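Local structure of fatty acid metabolism regulator protein (Bacillus subtilis, 1VI0) at residues 14-18 and 58-63; 18-23 and 101-105; 107-111 and 163-167. The protein represses genes of fatty acid transport and beta-oxidation as a DNA-binding homodimer that long-chain fatty acyl-CoA inhibits from binding DNA. All coordinates share one frame; numbering follows the deposited sequence.

Interaction 1 of 3, residues 14-18 and 58-63. With DCC (dodecyl-coa), chain C.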
# COMPACT_ATOMS: atom_id res chain seq x y z
N ILE A 14 -6.12 7.08 -23.31
CA ILE A 14 -5.66 6.39 -22.08
C ILE A 14 -4.14 6.47 -21.93
O ILE A 14 -3.59 6.75 -20.88
CB ILE A 14 -6.10 4.93 -22.11
CG1 ILE A 14 -7.62 4.82 -22.02
CG2 ILE A 14 -5.44 4.17 -20.95
CD1 ILE A 14 -8.22 5.26 -20.72
N ASP A 15 -3.40 6.32 -23.03
CA ASP A 15 -1.93 6.36 -22.99
C ASP A 15 -1.41 7.73 -22.68
O ASP A 15 -0.45 7.94 -21.91
CB ASP A 15 -1.39 5.81 -24.32
CG ASP A 15 -1.39 4.31 -24.41
OD1 ASP A 15 -1.87 3.59 -23.52
OD2 ASP A 15 -0.90 3.79 -25.46
N ALA A 16 -2.08 8.77 -23.23
CA ALA A 16 -1.66 10.13 -22.91
C ALA A 16 -1.98 10.43 -21.45
O ALA A 16 -1.20 11.07 -20.75
CB ALA A 16 -2.36 11.12 -23.82
N ALA A 17 -3.12 9.91 -20.97
CA ALA A 17 -3.49 10.10 -19.57
C ALA A 17 -2.42 9.52 -18.64
O ALA A 17 -2.04 10.19 -17.68
CB ALA A 17 -4.82 9.45 -19.27
N VAL A 18 -1.91 8.33 -18.98
CA VAL A 18 -0.85 7.77 -18.10
C VAL A 18 0.30 8.72 -17.95
O VAL A 18 0.83 8.96 -16.89
CB VAL A 18 -0.38 6.40 -18.64
CG1 VAL A 18 0.84 5.93 -17.83
CG2 VAL A 18 -1.48 5.38 -18.52
N SER A 58 -10.96 4.24 -15.89
CA SER A 58 -10.95 3.50 -17.13
C SER A 58 -9.52 3.06 -17.52
O SER A 58 -9.32 1.96 -17.99
CB SER A 58 -11.56 4.32 -18.28
OG SER A 58 -12.97 4.51 -18.04
N LEU A 59 -8.57 3.92 -17.19
CA LEU A 59 -7.14 3.55 -17.49
C LEU A 59 -6.80 2.35 -16.63
O LEU A 59 -6.23 1.35 -17.13
CB LEU A 59 -6.34 4.77 -17.19
CG LEU A 59 -4.89 4.85 -16.85
CD1 LEU A 59 -4.52 6.34 -16.68
CD2 LEU A 59 -4.42 4.06 -15.64
N PHE A 60 -7.16 2.38 -15.35
CA PHE A 60 -6.95 1.25 -14.48
C PHE A 60 -7.71 0.02 -14.96
O PHE A 60 -7.15 -1.05 -15.11
CB PHE A 60 -7.27 1.55 -13.02
CG PHE A 60 -6.84 0.48 -12.06
CD1 PHE A 60 -5.72 -0.30 -12.26
CD2 PHE A 60 -7.57 0.27 -10.88
CE1 PHE A 60 -5.32 -1.24 -11.35
CE2 PHE A 60 -7.19 -0.70 -9.99
CZ PHE A 60 -6.06 -1.46 -10.19
N LYS A 61 -9.00 0.13 -15.31
CA LYS A 61 -9.76 -1.01 -15.78
C LYS A 61 -9.23 -1.67 -17.04
O LYS A 61 -9.22 -2.90 -17.12
CB LYS A 61 -11.22 -0.56 -16.01
CG LYS A 61 -12.20 -1.69 -16.25
CD LYS A 61 -13.64 -1.11 -16.17
CE LYS A 61 -14.65 -2.17 -16.53
NZ LYS A 61 -14.58 -2.55 -17.98
N GLU A 62 -8.77 -0.87 -17.99
CA GLU A 62 -8.21 -1.29 -19.25
C GLU A 62 -6.87 -2.00 -19.05
O GLU A 62 -6.69 -3.11 -19.58
CB GLU A 62 -8.00 -0.03 -20.12
CG GLU A 62 -7.38 -0.31 -21.48
CD GLU A 62 -8.05 -1.49 -22.14
OE1 GLU A 62 -9.31 -1.54 -22.11
OE2 GLU A 62 -7.32 -2.38 -22.62
N LYS A 63 -5.98 -1.42 -18.31
CA LYS A 63 -4.65 -1.98 -18.06
C LYS A 63 -4.77 -3.23 -17.22
O LYS A 63 -4.19 -4.29 -17.55
CB LYS A 63 -3.72 -0.96 -17.48
CG LYS A 63 -3.37 0.30 -18.20
CD LYS A 63 -2.70 0.10 -19.55
CE LYS A 63 -2.15 1.41 -20.09
NZ LYS A 63 -1.29 1.18 -21.31
C2 DCC C . -11.54 -11.25 8.01
C4 DCC C . -11.98 -10.09 6.14
C5 DCC C . -10.66 -10.05 5.76
C6 DCC C . -9.76 -10.66 6.66
C8 DCC C . -11.74 -9.06 4.24
C10 DCC C . -1.93 -3.91 -12.59
C11 DCC C . -1.51 -3.13 -13.85
C12 DCC C . -2.58 -2.16 -14.35
N9 DCC C . -12.68 -9.43 5.17
N7 DCC C . -10.51 -9.38 4.56
N3 DCC C . -12.49 -10.69 7.24
N1 DCC C . -10.22 -11.30 7.76
N6 DCC C . -8.45 -10.65 6.43
C1' DCC C . -14.18 -9.34 5.10
C2' DCC C . -14.70 -7.98 4.57
O2' DCC C . -15.03 -7.20 5.74
C3' DCC C . -16.05 -8.42 3.91
O3' DCC C . -16.98 -8.79 4.98
C4' DCC C . -15.57 -9.77 3.23
O4' DCC C . -14.53 -10.27 4.06
C5' DCC C . -15.18 -9.54 1.79
O5' DCC C . -14.24 -8.44 1.61
P1 DCC C . -12.93 -8.56 0.71
O11 DCC C . -12.26 -7.28 0.72
O12 DCC C . -12.15 -9.84 1.16
O6 DCC C . -13.45 -8.95 -0.70
P2 DCC C . -14.17 -7.85 -1.45
O21 DCC C . -14.24 -8.33 -2.88
O22 DCC C . -15.40 -7.48 -0.73
O7 DCC C . -13.24 -6.52 -1.51
CPA DCC C . -12.20 -6.46 -2.58
CPB DCC C . -11.41 -5.12 -2.46
CP8 DCC C . -11.05 -4.86 -0.98
CP7 DCC C . -12.35 -4.01 -2.93
CP9 DCC C . -10.24 -5.05 -3.37
OP3 DCC C . -10.44 -5.96 -0.40
CP6 DCC C . -10.21 -3.62 -0.78
OP2 DCC C . -10.66 -2.52 -1.06
NP2 DCC C . -9.02 -3.86 -0.29
CP5 DCC C . -8.03 -2.73 -0.06
CP4 DCC C . -7.08 -2.79 -1.33
CP3 DCC C . -6.17 -1.56 -1.36
OP1 DCC C . -6.66 -0.43 -1.40
NP1 DCC C . -4.90 -1.80 -1.29
CP2 DCC C . -3.82 -0.79 -1.27
CP1 DCC C . -3.10 -1.03 -2.57
S DCC C . -4.10 -1.17 -4.06
P3 DCC C . -18.55 -8.45 5.10
O31 DCC C . -18.76 -7.09 4.60
O32 DCC C . -19.31 -9.43 4.31
O33 DCC C . -18.79 -8.61 6.58
CA1 DCC C . -4.30 0.58 -4.50
CA2 DCC C . -4.70 0.78 -6.00
OA1 DCC C . -4.08 1.47 -3.72
CA3 DCC C . -3.49 0.69 -6.94
CA4 DCC C . -3.50 -0.32 -8.03
CA5 DCC C . -2.63 -1.53 -7.79
CA6 DCC C . -1.94 -2.07 -9.03
CA7 DCC C . -2.45 -3.39 -9.54
CA8 DCC C . -1.49 -4.35 -10.15
CA9 DCC C . -0.86 -3.93 -11.48
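Ile-14 and Leu-59 form the dense centre of this contact, where helix 9-24 of the DNA-binding domain crosses helix 52-75. In the TetR family a long helix in this position links the DNA-binding domain to the ligand-binding domain. Both branches of Ile-14 lie against Leu-59: CD1 reaches Leu-59 N at 3.8 Å, while a chi1 of -66° sets CG1 beside the backbone N of Ile-14 and leaves CG2 anti to it, 3.9 Å from Leu-59 CB. The far end of the leucine goes on to Val-18, its CD1 meeting Val-18 CG2 at 3.7 Å, the two side chains lying roughly perpendicular. Ala-17 CB adds to this apolar patch, 4.1 Å from Leu-59 CD1.

The outer margin is looser. Here the Lys-63 chain, bent at chi2 (-60°), carries NZ across Asp-15 at about a right angle, and the salt bridge from Lys-63 NZ to Asp-15 OD1 is long at 3.3 Å, a weak hydrogen bond. Phe-60 turns away from helix 9-24 to the bound dodecyl-CoA, its CZ 3.5 Å from ligand CA4. Lys-63 serves both, for its CB stands 3.5 Å from the terminal ligand carbon C12. The chemistry thus implies that apolar fit holds the helices together, with the peripheral ion pair probably adding little, and that a shift of helix 52-75 around the acyl chain would probably be felt by helix 9-24.

Interaction 2 of 3, residues 18-23 and 101-105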
# COMPACT_ATOMS: atom_id res chain seq x y z
N VAL A 18 -1.91 8.33 -18.98
CA VAL A 18 -0.85 7.77 -18.10
C VAL A 18 0.30 8.72 -17.95
O VAL A 18 0.83 8.96 -16.89
CB VAL A 18 -0.38 6.40 -18.64
CG1 VAL A 18 0.84 5.93 -17.83
CG2 VAL A 18 -1.48 5.38 -18.52
N GLU A 19 0.76 9.26 -19.09
CA GLU A 19 1.87 10.17 -19.12
C GLU A 19 1.65 11.44 -18.34
O GLU A 19 2.44 11.83 -17.49
CB GLU A 19 2.16 10.52 -20.60
CG GLU A 19 3.58 11.08 -20.70
CD GLU A 19 3.59 12.45 -21.31
OE1 GLU A 19 2.90 13.37 -20.77
OE2 GLU A 19 4.28 12.62 -22.34
N VAL A 20 0.52 12.12 -18.62
CA VAL A 20 0.22 13.37 -17.96
C VAL A 20 0.03 13.20 -16.47
O VAL A 20 0.60 13.95 -15.67
CB VAL A 20 -1.04 14.03 -18.59
CG1 VAL A 20 -1.45 15.24 -17.79
CG2 VAL A 20 -0.81 14.35 -20.05
N ILE A 21 -0.72 12.17 -16.08
CA ILE A 21 -0.98 11.89 -14.65
C ILE A 21 0.33 11.52 -13.94
O ILE A 21 0.61 11.98 -12.82
CB ILE A 21 -2.02 10.80 -14.50
CG1 ILE A 21 -3.43 11.24 -14.93
CG2 ILE A 21 -2.06 10.20 -13.12
CD1 ILE A 21 -4.29 10.06 -15.35
N ALA A 22 1.24 10.81 -14.61
CA ALA A 22 2.50 10.43 -14.00
C ALA A 22 3.37 11.68 -13.81
O ALA A 22 3.91 11.90 -12.74
CB ALA A 22 3.24 9.44 -14.91
N GLU A 23 3.45 12.48 -14.87
CA GLU A 23 4.25 13.67 -14.91
C GLU A 23 3.72 14.80 -14.07
O GLU A 23 4.52 15.47 -13.39
CB GLU A 23 4.44 14.13 -16.38
CG GLU A 23 5.34 13.17 -17.15
CD GLU A 23 5.28 13.36 -18.65
OE1 GLU A 23 5.88 12.49 -19.35
OE2 GLU A 23 4.66 14.32 -19.16
N ASN A 101 6.02 5.36 -16.35
CA ASN A 101 4.86 6.23 -15.99
C ASN A 101 3.72 5.41 -15.45
O ASN A 101 3.11 5.78 -14.44
CB ASN A 101 4.49 7.05 -17.22
CG ASN A 101 5.50 8.16 -17.48
OD1 ASN A 101 6.20 8.65 -16.59
ND2 ASN A 101 5.50 8.64 -18.71
N LEU A 102 3.46 4.24 -16.06
CA LEU A 102 2.41 3.41 -15.47
C LEU A 102 2.73 3.08 -14.02
O LEU A 102 1.78 3.05 -13.21
CB LEU A 102 2.26 2.14 -16.32
CG LEU A 102 1.14 1.21 -15.84
CD1 LEU A 102 -0.20 1.96 -15.81
CD2 LEU A 102 1.02 -0.03 -16.71
N ALA A 103 3.97 2.72 -13.67
CA ALA A 103 4.32 2.42 -12.29
C ALA A 103 4.08 3.58 -11.34
O ALA A 103 3.65 3.38 -10.20
CB ALA A 103 5.79 1.99 -12.22
N ILE A 104 4.30 4.82 -11.78
CA ILE A 104 4.05 6.01 -10.95
C ILE A 104 2.52 6.12 -10.77
O ILE A 104 2.02 6.32 -9.67
CB ILE A 104 4.62 7.28 -11.57
CG1 ILE A 104 6.15 7.34 -11.37
CG2 ILE A 104 3.99 8.52 -10.85
CD1 ILE A 104 6.83 8.41 -12.21
N VAL A 105 1.81 5.82 -11.84
CA VAL A 105 0.33 5.85 -11.78
C VAL A 105 -0.18 4.81 -10.80
O VAL A 105 -0.90 5.16 -9.85
CB VAL A 105 -0.30 5.76 -13.14
CG1 VAL A 105 -1.84 5.49 -13.04
CG2 VAL A 105 -0.09 7.00 -14.01
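The axes of segments 18-23 (helix 9-24) and 101-105 (helix 100-109) run 61° apart, approaching to 8.4 Å, and the backbones come nearest where the CA atoms of Ala-22 and Asn-101 stand 5.2 Å from each other. Such closeness is possible because Ala-22 presents only a methyl group. Asn-101 fits as a knob into the hole formed by Val-18, Glu-19, Ala-22 and Glu-23, its OD1 3.5 Å from Ala-22 CB. With CG anti to its own carbonyl carbon (chi1 -74°), the amide is placed among Ala-22, Glu-19 and Glu-23, and ND2 lies beside the aliphatic Glu-19 CG at 3.7 Å. Replacing Asn-101 by a glycine would probably leave the hole between Ala-22 and the two glutamates unfilled and deprive Glu-19 CG of its neighbour.

Deeper in, Val-18 CG1 comes closest to the backbone, 3.6 Å from Leu-102 N. Val-105 answers with CG2, which touches Ile-21 CG2 at 3.9 Å and Val-18 O at 3.6 Å. Ile-104 completes the row, its CG2 resting on Ala-22 O at 3.9 Å. Leu-59 of helix 52-75 packs on Ile-21 and Val-105, so three helices share this core. The contact joins the DNA-binding domain directly to the ligand-binding domain, and its chemistry, mostly apolar groups round one polar knob with no hydrogen bond between the segments, implies that close fit probably carries the junction here.

Interaction 3 of 3, residues 107-111 and 163-167. With DCC (dodecyl-coa), chain C.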
# COMPACT_ATOMS: atom_id res chain seq x y z
N GLN A 107 1.45 3.06 -8.31
CA GLN A 107 1.94 3.14 -6.97
C GLN A 107 1.64 4.42 -6.22
O GLN A 107 1.63 4.44 -4.97
CB GLN A 107 3.45 2.88 -6.93
CG GLN A 107 3.81 1.54 -7.55
CD GLN A 107 2.95 0.37 -7.15
OE1 GLN A 107 2.17 -0.11 -7.96
NE2 GLN A 107 3.07 -0.17 -5.95
N LEU A 108 1.37 5.48 -6.99
CA LEU A 108 1.11 6.77 -6.41
C LEU A 108 -0.23 7.36 -6.84
O LEU A 108 -1.10 7.56 -5.96
CB LEU A 108 2.22 7.77 -6.78
CG LEU A 108 3.34 8.05 -5.81
CD1 LEU A 108 3.51 7.05 -4.70
CD2 LEU A 108 4.68 8.23 -6.58
N GLU A 109 -0.42 7.60 -8.13
CA GLU A 109 -1.61 8.33 -8.59
C GLU A 109 -2.94 7.67 -8.45
O GLU A 109 -3.98 8.35 -8.29
CB GLU A 109 -1.36 8.86 -10.01
CG GLU A 109 -0.07 9.71 -10.08
CD GLU A 109 -0.10 10.91 -9.18
OE1 GLU A 109 -1.21 11.41 -8.79
OE2 GLU A 109 0.99 11.39 -8.81
N LEU A 110 -3.08 6.37 -8.53
CA LEU A 110 -4.33 5.68 -8.33
C LEU A 110 -4.70 5.56 -6.87
O LEU A 110 -5.83 5.12 -6.57
CB LEU A 110 -4.24 4.27 -8.96
CG LEU A 110 -4.73 4.13 -10.38
CD1 LEU A 110 -4.24 2.82 -11.02
CD2 LEU A 110 -6.22 4.26 -10.49
N ARG A 111 -3.87 5.94 -5.92
CA ARG A 111 -4.08 5.77 -4.50
C ARG A 111 -4.85 6.96 -3.89
O ARG A 111 -4.35 7.62 -2.97
CB ARG A 111 -2.73 5.62 -3.77
CG ARG A 111 -1.75 4.66 -4.46
CD ARG A 111 -1.70 3.27 -3.89
NE ARG A 111 -1.14 2.30 -4.82
CZ ARG A 111 -0.57 1.14 -4.54
NH1 ARG A 111 -0.44 0.73 -3.28
NH2 ARG A 111 -0.15 0.35 -5.52
N ASP A 163 3.14 -5.59 -3.91
CA ASP A 163 2.87 -4.21 -4.06
C ASP A 163 3.86 -3.31 -3.30
O ASP A 163 4.40 -2.36 -3.94
CB ASP A 163 1.44 -3.89 -3.55
CG ASP A 163 1.05 -2.46 -3.81
OD1 ASP A 163 1.06 -2.05 -5.02
OD2 ASP A 163 0.56 -1.76 -2.88
N GLU A 164 4.30 -3.76 -2.12
CA GLU A 164 5.26 -2.89 -1.36
C GLU A 164 6.64 -3.02 -2.02
O GLU A 164 7.41 -2.02 -1.96
CB GLU A 164 5.30 -3.31 0.10
CG GLU A 164 6.34 -2.57 0.94
CD GLU A 164 6.03 -1.08 1.04
OE1 GLU A 164 4.90 -0.65 0.80
OE2 GLU A 164 7.03 -0.36 1.34
N THR A 165 6.91 -4.18 -2.57
CA THR A 165 8.21 -4.31 -3.31
C THR A 165 8.25 -3.34 -4.46
O THR A 165 9.26 -2.59 -4.67
CB THR A 165 8.48 -5.78 -3.71
OG1 THR A 165 8.49 -6.60 -2.54
CG2 THR A 165 9.91 -5.80 -4.30
N VAL A 166 7.14 -3.15 -5.19
CA VAL A 166 7.05 -2.21 -6.29
C VAL A 166 7.15 -0.80 -5.72
O VAL A 166 7.88 0.05 -6.23
CB VAL A 166 5.78 -2.43 -7.11
CG1 VAL A 166 5.81 -1.41 -8.28
CG2 VAL A 166 5.75 -3.84 -7.74
N THR A 167 6.40 -0.47 -4.70
CA THR A 167 6.45 0.90 -4.11
C THR A 167 7.84 1.28 -3.66
O THR A 167 8.33 2.39 -3.98
CB THR A 167 5.44 0.93 -2.95
OG1 THR A 167 4.12 0.91 -3.51
CG2 THR A 167 5.62 2.22 -2.14
C2 DCC C . -11.54 -11.25 8.01
C4 DCC C . -11.98 -10.09 6.14
C5 DCC C . -10.66 -10.05 5.76
C6 DCC C . -9.76 -10.66 6.66
C8 DCC C . -11.74 -9.06 4.24
C10 DCC C . -1.93 -3.91 -12.59
C11 DCC C . -1.51 -3.13 -13.85
C12 DCC C . -2.58 -2.16 -14.35
N9 DCC C . -12.68 -9.43 5.17
N7 DCC C . -10.51 -9.38 4.56
N3 DCC C . -12.49 -10.69 7.24
N1 DCC C . -10.22 -11.30 7.76
N6 DCC C . -8.45 -10.65 6.43
C1' DCC C . -14.18 -9.34 5.10
C2' DCC C . -14.70 -7.98 4.57
O2' DCC C . -15.03 -7.20 5.74
C3' DCC C . -16.05 -8.42 3.91
O3' DCC C . -16.98 -8.79 4.98
C4' DCC C . -15.57 -9.77 3.23
O4' DCC C . -14.53 -10.27 4.06
C5' DCC C . -15.18 -9.54 1.79
O5' DCC C . -14.24 -8.44 1.61
P1 DCC C . -12.93 -8.56 0.71
O11 DCC C . -12.26 -7.28 0.72
O12 DCC C . -12.15 -9.84 1.16
O6 DCC C . -13.45 -8.95 -0.70
P2 DCC C . -14.17 -7.85 -1.45
O21 DCC C . -14.24 -8.33 -2.88
O22 DCC C . -15.40 -7.48 -0.73
O7 DCC C . -13.24 -6.52 -1.51
CPA DCC C . -12.20 -6.46 -2.58
CPB DCC C . -11.41 -5.12 -2.46
CP8 DCC C . -11.05 -4.86 -0.98
CP7 DCC C . -12.35 -4.01 -2.93
CP9 DCC C . -10.24 -5.05 -3.37
OP3 DCC C . -10.44 -5.96 -0.40
CP6 DCC C . -10.21 -3.62 -0.78
OP2 DCC C . -10.66 -2.52 -1.06
NP2 DCC C . -9.02 -3.86 -0.29
CP5 DCC C . -8.03 -2.73 -0.06
CP4 DCC C . -7.08 -2.79 -1.33
CP3 DCC C . -6.17 -1.56 -1.36
OP1 DCC C . -6.66 -0.43 -1.40
NP1 DCC C . -4.90 -1.80 -1.29
CP2 DCC C . -3.82 -0.79 -1.27
CP1 DCC C . -3.10 -1.03 -2.57
S DCC C . -4.10 -1.17 -4.06
P3 DCC C . -18.55 -8.45 5.10
O31 DCC C . -18.76 -7.09 4.60
O32 DCC C . -19.31 -9.43 4.31
O33 DCC C . -18.79 -8.61 6.58
CA1 DCC C . -4.30 0.58 -4.50
CA2 DCC C . -4.70 0.78 -6.00
OA1 DCC C . -4.08 1.47 -3.72
CA3 DCC C . -3.49 0.69 -6.94
CA4 DCC C . -3.50 -0.32 -8.03
CA5 DCC C . -2.63 -1.53 -7.79
CA6 DCC C . -1.94 -2.07 -9.03
CA7 DCC C . -2.45 -3.39 -9.54
CA8 DCC C . -1.49 -4.35 -10.15
CA9 DCC C . -0.86 -3.93 -11.48
O HOH W 1 1.81 -2.75 -7.67
O HOH W 2 2.32 3.11 -2.61
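Arg-111 and Asp-163 approach from opposite directions and meet end-on, with guanidinium and carboxylate only 10° from coplanar. NH1 of Arg-111 gives a bond of 2.7 Å to Asp-163 OD2, and NH2 of Arg-111 another of 2.7 Å to Asp-163 OD1; both are nearly straight, and each oxygen accepts with its syn lone pair. The torsion that sets Asp-163 CG anti to its backbone N (chi1 -174°) brings the carboxylate out to this edge. Thr-106 O accepts from Arg-111 NE, further fixing the guanidinium's rotation.

Gln-107 comes at the same aspartate from another side. Its NE2 reaches Asp-163 OD1 at 2.9 Å from above the carboxylate plane, 58° out of it, so this bond does not compete for the syn position. The second N-H of the amide goes to Thr-167 OG1, NE2 to OG1 being 2.9 Å, and the amide is thereby held in orientation while Val-166 CG1 packs on Gln-107 CD at 3.6 Å. Arg-111 and Asp-163 line the ligand pocket of the all-helical TetR-type regulatory domain, where the wider pi-type turn at 107-109 of helix 100-109 lies beside helix 151-171.

A water donates to both Gln-107 OE1 and Asp-163 OD1, giving that buried oxygen a third donor; a second water joins Gln-107 O to Thr-167 OG1. Thioester carbon CA1 of dodecyl-CoA sits 3.6 Å above one face of the guanidinium, offset toward the rim, and the carbonyl oxygen OA1 is 3.0 Å from Arg-111 CD. Glu-164 beside Asp-163 pairs through OE1 with Arg-111 NH2 of the second subunit.

The three contacts form a linked set between the DNA-binding domain and the ligand pocket. Interactions 1 and 2 share Val-18 and lie about 10 Å apart, centre to centre, joined where Leu-59 CD2 meets Val-105 CG1 at 3.9 Å. Interactions 2 and 3 use successive parts of helix 100-109, their centres about 12 Å apart, with a probable hydrogen bond of 2.8 Å between Val-105 O and Leu-110 N. Interactions 1 and 3, about 16 Å between centres, touch through Phe-60 CG and Leu-110 CD1 at 3.7 Å. Both also touch dodecyl-CoA, interaction 1 along its acyl chain and interaction 3 at its thioester, a layout consistent with acyl-CoA control of DNA binding.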